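PDB 6AO7: acetyltransferase from Elizabethkingia anophelis, which belongs to the GNAT family, binds acetyl-CoA and probably transfers its acetyl group to an acceptor substrate. Local coordinates for residues T111-T116 against C152-L157. Numbering follows the deposited sequence.
Sequences TGNSST and CTDMIL
T111 and I156 form an antiparallel hydrogen-bonded pair where the C-terminal end of strand 106-112 meets the start of strand 155-161, inside the mixed sheet of the GNAT fold. I156 N donates a hydrogen bond to T111 O at 2.7 Å, and T111 N returns a bond to I156 O at 2.9 Å. G112 and M155 follow as a non-hydrogen-bonded pair. Past them the chain leaves the sheet in a type I turn, G112 to S115, that leads into helix 116-124, yet N113 N still donates a hydrogen bond to D154 O, 3.0 Å away.

From here the N113 side chain takes over the pairing. With CG lodged between its own backbone N and carbonyl carbon (chi1 57°), OD1 swings to the opposing backbone and accepts a nearly straight bond from D154 N at 2.8 Å, plus a weak, bent one from T153 N. N113 ND2 is hydrogen-bonded to E151 O and to Q123 OE1 of the second subunit, while the D154 carboxylate bonds N135 N and salt-bridges R128 of that subunit, so the loop borders the dimer interface. T111 touches acetyl-CoA, and T111 OG1 is hydrogen-bonded to Q118.

Beyond these hydrogen bonds, S114 OG, bonded to E147, lies against C152 CB, and C152 SG rests 3.6 Å from G112 CA. On the other flank, I156 extends its CD1 methyl to 3.5 Å from N113 CA.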
ATOM      1  N   THR A 111      -4.645  -6.703   5.085  1.00 34.39           N
ATOM      2  CA  THR A 111      -3.301  -7.246   4.964  1.00 37.79           C
ATOM      3  C   THR A 111      -2.319  -6.308   5.671  1.00 35.32           C
ATOM      4  O   THR A 111      -2.698  -5.259   6.190  1.00 33.47           O
ATOM      5  CB  THR A 111      -2.924  -7.470   3.494  1.00 33.06           C
ATOM      6  OG1 THR A 111      -1.730  -8.264   3.438  1.00 43.04           O
ATOM      7  CG2 THR A 111      -2.691  -6.112   2.784  1.00 31.98           C
ATOM      8  N   GLY A 112      -1.046  -6.704   5.717  1.00 38.18           N
ATOM      9  CA  GLY A 112      -0.068  -5.937   6.463  1.00 33.84           C
ATOM     10  C   GLY A 112       0.423  -4.715   5.710  1.00 31.66           C
ATOM     11  O   GLY A 112       0.417  -4.656   4.473  1.00 30.83           O
ATOM     12  N   ASN A 113       0.870  -3.710   6.473  1.00 30.60           N
ATOM     13  CA  ASN A 113       1.400  -2.506   5.828  1.00 28.76           C
ATOM     14  C   ASN A 113       2.597  -2.822   4.931  1.00 32.87           C
ATOM     15  O   ASN A 113       2.820  -2.135   3.934  1.00 34.35           O
ATOM     16  CB  ASN A 113       1.783  -1.452   6.873  1.00 30.71           C
ATOM     17  CG  ASN A 113       2.783  -1.962   7.893  1.00 32.54           C
ATOM     18  OD1 ASN A 113       2.407  -2.557   8.895  1.00 34.99           O
ATOM     19  ND2 ASN A 113       4.068  -1.695   7.657  1.00 33.79           N
ATOM     20  N   SER A 114       3.360  -3.851   5.260  1.00 39.38           N
ATOM     21  CA  SER A 114       4.541  -4.227   4.492  1.00 43.81           C
ATOM     22  C   SER A 114       4.219  -5.085   3.273  1.00 39.34           C
ATOM     23  O   SER A 114       5.122  -5.342   2.468  1.00 37.23           O
ATOM     24  CB  SER A 114       5.505  -4.982   5.401  1.00 38.13           C
ATOM     25  OG  SER A 114       4.789  -5.975   6.128  1.00 40.61           O
ATOM     26  N   SER A 115       2.964  -5.509   3.116  1.00 34.75           N
ATOM     27  CA  SER A 115       2.552  -6.449   2.067  1.00 35.96           C
ATOM     28  C   SER A 115       2.198  -5.719   0.776  1.00 29.61           C
ATOM     29  O   SER A 115       1.077  -5.820   0.269  1.00 29.15           O
ATOM     30  CB  SER A 115       1.357  -7.274   2.539  1.00 42.79           C
ATOM     31  OG  SER A 115       1.676  -8.038   3.672  1.00 40.73           O
ATOM     32  N   THR A 116       3.179  -4.968   0.247  1.00 33.88           N
ATOM     33  CA  THR A 116       2.894  -4.077  -0.870  1.00 38.24           C
ATOM     34  C   THR A 116       2.554  -4.845  -2.140  1.00 41.11           C
ATOM     35  O   THR A 116       1.732  -4.377  -2.933  1.00 35.60           O
ATOM     36  CB  THR A 116       4.070  -3.109  -1.098  1.00 44.72           C
ATOM     37  OG1 THR A 116       5.272  -3.834  -1.424  1.00 42.88           O
ATOM     38  CG2 THR A 116       4.308  -2.284   0.153  1.00 40.74           C
ATOM     39  N   CYS A 152       5.896  -5.238  10.076  1.00 38.90           N
ATOM     40  CA  CYS A 152       4.469  -5.329   9.783  1.00 41.01           C
ATOM     41  C   CYS A 152       3.703  -5.064  11.075  1.00 36.55           C
ATOM     42  O   CYS A 152       3.431  -5.979  11.856  1.00 45.05           O
ATOM     43  CB  CYS A 152       4.157  -6.700   9.204  1.00 43.28           C
ATOM     44  SG  CYS A 152       2.433  -6.937   8.796  1.00 46.92           S
ATOM     45  N   THR A 153       3.336  -3.804  11.298  1.00 36.50           N
ATOM     46  CA  THR A 153       2.650  -3.398  12.524  1.00 34.00           C
ATOM     47  C   THR A 153       1.160  -3.142  12.336  1.00 42.65           C
ATOM     48  O   THR A 153       0.367  -3.409  13.247  1.00 40.26           O
ATOM     49  CB  THR A 153       3.275  -2.118  13.095  1.00 37.36           C
ATOM     50  OG1 THR A 153       3.306  -1.125  12.069  1.00 41.02           O
ATOM     51  CG2 THR A 153       4.685  -2.358  13.600  1.00 39.43           C
ATOM     52  N   ASP A 154       0.761  -2.583  11.201  1.00 39.62           N
ATOM     53  CA  ASP A 154      -0.594  -2.087  11.014  1.00 37.64           C
ATOM     54  C   ASP A 154      -1.317  -2.920   9.968  1.00 36.26           C
ATOM     55  O   ASP A 154      -0.700  -3.509   9.077  1.00 36.48           O
ATOM     56  CB  ASP A 154      -0.585  -0.614  10.581  1.00 40.21           C
ATOM     57  CG  ASP A 154       0.367   0.242  11.403  1.00 41.72           C
ATOM     58  OD1 ASP A 154       1.066   1.096  10.812  1.00 37.20           O
ATOM     59  OD2 ASP A 154       0.434   0.074  12.641  1.00 45.00           O
ATOM     60  N   MET A 155      -2.639  -2.991  10.082  1.00 38.31           N
ATOM     61  CA  MET A 155      -3.437  -3.664   9.072  1.00 33.89           C
ATOM     62  C   MET A 155      -4.007  -2.632   8.113  1.00 39.28           C
ATOM     63  O   MET A 155      -4.566  -1.620   8.550  1.00 41.47           O
ATOM     64  CB  MET A 155      -4.570  -4.482   9.688  1.00 35.76           C
ATOM     65  CG  MET A 155      -5.586  -4.867   8.651  1.00 40.81           C
ATOM     66  SD  MET A 155      -6.810  -5.998   9.293  1.00 54.34           S
ATOM     67  CE  MET A 155      -5.822  -7.499   9.307  1.00 54.51           C
ATOM     68  N   ILE A 156      -3.841  -2.877   6.814  1.00 32.09           N
ATOM     69  CA  ILE A 156      -4.495  -2.100   5.770  1.00 30.96           C
ATOM     70  C   ILE A 156      -5.758  -2.832   5.361  1.00 32.83           C
ATOM     71  O   ILE A 156      -5.698  -3.987   4.923  1.00 31.35           O
ATOM     72  CB  ILE A 156      -3.575  -1.898   4.559  1.00 30.85           C
ATOM     73  CG1 ILE A 156      -2.263  -1.280   5.012  1.00 32.78           C
ATOM     74  CG2 ILE A 156      -4.281  -1.055   3.506  1.00 26.68           C
ATOM     75  CD1 ILE A 156      -1.238  -1.259   3.909  1.00 50.86           C
ATOM     76  N   LEU A 157      -6.904  -2.177   5.510  1.00 31.53           N
ATOM     77  CA  LEU A 157      -8.187  -2.795   5.200  1.00 31.75           C
ATOM     78  C   LEU A 157      -8.651  -2.309   3.834  1.00 36.17           C
ATOM     79  O   LEU A 157      -8.660  -1.102   3.577  1.00 33.98           O
ATOM     80  CB  LEU A 157      -9.219  -2.445   6.277  1.00 43.02           C
ATOM     81  CG  LEU A 157     -10.314  -3.447   6.654  1.00 52.97           C
ATOM     82  CD1 LEU A 157      -9.724  -4.678   7.326  1.00 60.25           C
ATOM     83  CD2 LEU A 157     -11.359  -2.806   7.547  1.00 50.42           C
TER